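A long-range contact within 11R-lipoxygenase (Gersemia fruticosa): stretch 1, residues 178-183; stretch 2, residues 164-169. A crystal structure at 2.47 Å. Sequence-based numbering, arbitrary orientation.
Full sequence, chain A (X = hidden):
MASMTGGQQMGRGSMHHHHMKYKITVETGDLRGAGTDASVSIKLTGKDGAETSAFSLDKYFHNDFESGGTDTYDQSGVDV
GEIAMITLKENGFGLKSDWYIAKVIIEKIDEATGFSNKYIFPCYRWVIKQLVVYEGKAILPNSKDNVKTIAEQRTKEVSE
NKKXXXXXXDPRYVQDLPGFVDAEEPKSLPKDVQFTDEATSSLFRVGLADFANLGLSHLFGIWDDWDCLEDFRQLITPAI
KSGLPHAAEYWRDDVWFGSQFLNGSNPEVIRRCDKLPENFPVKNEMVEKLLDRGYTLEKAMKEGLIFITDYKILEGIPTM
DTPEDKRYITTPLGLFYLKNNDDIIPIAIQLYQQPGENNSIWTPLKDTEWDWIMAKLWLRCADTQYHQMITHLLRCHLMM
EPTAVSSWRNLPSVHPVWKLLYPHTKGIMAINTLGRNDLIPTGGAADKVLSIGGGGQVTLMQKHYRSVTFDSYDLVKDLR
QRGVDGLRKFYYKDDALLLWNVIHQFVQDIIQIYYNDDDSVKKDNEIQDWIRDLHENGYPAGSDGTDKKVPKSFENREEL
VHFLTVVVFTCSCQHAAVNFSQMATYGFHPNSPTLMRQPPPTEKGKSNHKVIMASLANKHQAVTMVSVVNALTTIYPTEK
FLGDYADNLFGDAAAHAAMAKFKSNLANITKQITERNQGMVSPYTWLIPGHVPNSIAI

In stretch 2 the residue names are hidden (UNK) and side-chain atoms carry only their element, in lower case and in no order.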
# COMPACT_ATOMS: atom_id res chain seq x y z
N PRO A 178 12.51 1.29 8.07
CA PRO A 178 11.93 0.05 8.60
C PRO A 178 12.73 -1.16 8.15
O PRO A 178 13.45 -1.09 7.15
CB PRO A 178 10.53 0.01 7.98
CG PRO A 178 10.26 1.40 7.51
CD PRO A 178 11.59 1.98 7.15
N GLY A 179 12.63 -2.27 8.89
CA GLY A 179 13.27 -3.50 8.48
C GLY A 179 12.68 -3.99 7.17
O GLY A 179 11.61 -3.54 6.76
N PHE A 180 13.38 -4.90 6.51
CA PHE A 180 12.91 -5.43 5.23
C PHE A 180 13.44 -6.84 5.02
O PHE A 180 14.35 -7.28 5.71
CB PHE A 180 13.35 -4.52 4.09
CG PHE A 180 14.83 -4.25 4.05
CD1 PHE A 180 15.41 -3.35 4.92
CD2 PHE A 180 15.64 -4.90 3.13
CE1 PHE A 180 16.77 -3.10 4.88
CE2 PHE A 180 17.00 -4.66 3.08
CZ PHE A 180 17.57 -3.75 3.96
N VAL A 181 12.85 -7.55 4.06
CA VAL A 181 13.27 -8.92 3.77
C VAL A 181 14.62 -8.93 3.08
O VAL A 181 14.97 -7.99 2.36
CB VAL A 181 12.25 -9.64 2.87
CG1 VAL A 181 12.30 -9.09 1.45
CG2 VAL A 181 12.52 -11.14 2.86
N ASP A 182 15.39 -9.99 3.30
CA ASP A 182 16.68 -10.15 2.65
C ASP A 182 16.49 -10.81 1.29
O ASP A 182 16.20 -12.00 1.19
CB ASP A 182 17.62 -11.00 3.51
CG ASP A 182 18.99 -11.17 2.89
OD1 ASP A 182 19.16 -10.82 1.70
OD2 ASP A 182 19.90 -11.66 3.59
N ALA A 183 16.66 -10.02 0.23
CA ALA A 183 16.54 -10.52 -1.13
C ALA A 183 17.22 -9.56 -2.10
O ALA A 183 17.00 -8.35 -2.04
CB ALA A 183 15.07 -10.69 -1.50
N UNK A 164 14.45 -18.99 5.39
CA UNK A 164 14.16 -18.44 4.07
C UNK A 164 13.89 -16.94 4.13
O UNK A 164 14.16 -16.21 3.17
c UNK A 164 14.29 -20.92 2.25
c UNK A 164 13.13 -20.65 3.20
c UNK A 164 12.96 -19.15 3.44
c UNK A 164 11.84 -21.26 2.66
N UNK A 165 13.34 -16.48 5.25
CA UNK A 165 12.94 -15.09 5.39
C UNK A 165 13.72 -14.39 6.50
O UNK A 165 13.28 -14.33 7.65
c UNK A 165 9.48 -15.47 2.45
c UNK A 165 10.25 -14.91 3.45
c UNK A 165 11.44 -15.01 5.67
c UNK A 165 9.04 -16.77 2.58
o UNK A 165 8.27 -17.33 1.58
c UNK A 165 10.59 -15.63 4.58
c UNK A 165 9.36 -17.51 3.69
c UNK A 165 10.13 -16.94 4.69
N UNK A 166 14.89 -13.85 6.14
CA UNK A 166 15.75 -13.15 7.08
C UNK A 166 15.55 -11.65 6.96
O UNK A 166 14.99 -11.17 5.98
n UNK A 166 17.58 -16.14 10.32
c UNK A 166 17.19 -15.30 9.15
c UNK A 166 17.21 -13.49 6.81
c UNK A 166 17.50 -14.98 6.67
c UNK A 166 18.09 -15.56 7.95
N UNK A 167 16.01 -10.90 7.96
CA UNK A 167 16.00 -9.45 7.90
C UNK A 167 17.17 -8.95 7.06
O UNK A 167 18.33 -9.23 7.37
c UNK A 167 11.37 -8.72 11.09
c UNK A 167 12.71 -9.07 10.96
c UNK A 167 11.67 -7.26 9.18
c UNK A 167 16.06 -8.84 9.30
c UNK A 167 13.54 -8.53 9.96
c UNK A 167 13.00 -7.61 9.06
c UNK A 167 14.75 -9.95 11.20
c UNK A 167 14.84 -9.11 10.13
n UNK A 167 13.47 -9.93 11.71
c UNK A 167 10.87 -7.82 10.19
N UNK A 168 16.87 -8.21 6.00
CA UNK A 168 17.88 -7.70 5.10
C UNK A 168 18.90 -6.80 5.76
O UNK A 168 18.61 -6.13 6.76
N UNK A 169 20.11 -6.77 5.19
CA UNK A 169 21.18 -5.92 5.69
C UNK A 169 21.78 -5.07 4.58
O UNK A 169 22.86 -4.49 4.74
c UNK A 169 21.84 -7.33 7.67
o UNK A 169 22.68 -7.81 5.46
c UNK A 169 22.30 -6.75 6.34
O HOH W 1 16.05 -5.39 7.63
O HOH W 2 19.92 -7.80 2.38

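Position 164 carries four side-chain carbons, forked at the second, with no heteroatom. The CA-to-CB bond points away from stretch 1, and no side-chain atom touches it. A four-carbon chain forked there is leucine; Leu164 owes nothing to this contact and lies exposed.

Position 165 has one carbon leading to a six-carbon ring that bears an oxygen, and a ring carbon lies near Val181 CG2, with Val181 at the ring's edge. This is tyrosine. Tyr165 CD1 lies 4.4 Å from Val181 CG2, a loose apolar contact that suits two buried side chains.

At position 166 four carbons run in a row to a nitrogen, and the first of them nears Asp182 CB. This is the signature of lysine. The side chain of Lys166 sets out sideways and its end leads away, so the charged amine stays in an exposed setting; only its base comes near, CB lying 4.2 Å from Asp182 CB. The backbone does more: Lys166 O accepts a hydrogen bond from Asp182 N at 3.0 Å and receives a CA-H...O contact from Val181 CA at 3.6 Å.

Position 167 shows one carbon, then fused five- and six-membered rings holding eight carbons and one nitrogen. Although the CA-to-CB bond points away, the long ring system reaches back beside Gly179 C. This is tryptophan. Trp167 CZ3 lies 4.0 Å from Gly179 C. An ideal CB on Gly179 would sit 3.1 Å from Trp167 CE3, a tight fit that its lack of a side chain avoids. The indole nitrogen is hydrogen-bonded elsewhere in the structure.

Position 168 has no side-chain atoms, and its bare CA lies over a face of the Phe180 ring. It is glycine. An ideal CB on Gly168 would clash, 2.5 Å from Phe180 CE2 and 2.9 Å from Val181 O. Without one, Gly168 CA sits 4.2 Å from the centroid of the Phe180 ring, in a CH-pi contact.

Position 169 has one carbon carrying an oxygen and a carbon. The CA-to-CB bond points away and the side-chain atoms touch nothing on stretch 1: threonine. The exposed site of Thr169 suits its hydroxyl. Its backbone N donates to water 2, at 3.0 Å from the water O, and that water O donates a weak bond to Asp182 OD1 at 3.2 Å.

The contact is chiefly a backbone affair. Two hydrogen bonds, Asp182 N to Lys166 O and the short, nearly straight Gly168 N to Phe180 O at 2.7 Å, make a single beta bridge between Val181 and Trp167. Water 1 adds a link, its O accepting from Phe180 N at 2.9 Å and donating to Gly168 O at 2.8 Å. Glycine permits the close approach, and Phe180 covers it.

Stretch 2 (164-169) LYKWGT
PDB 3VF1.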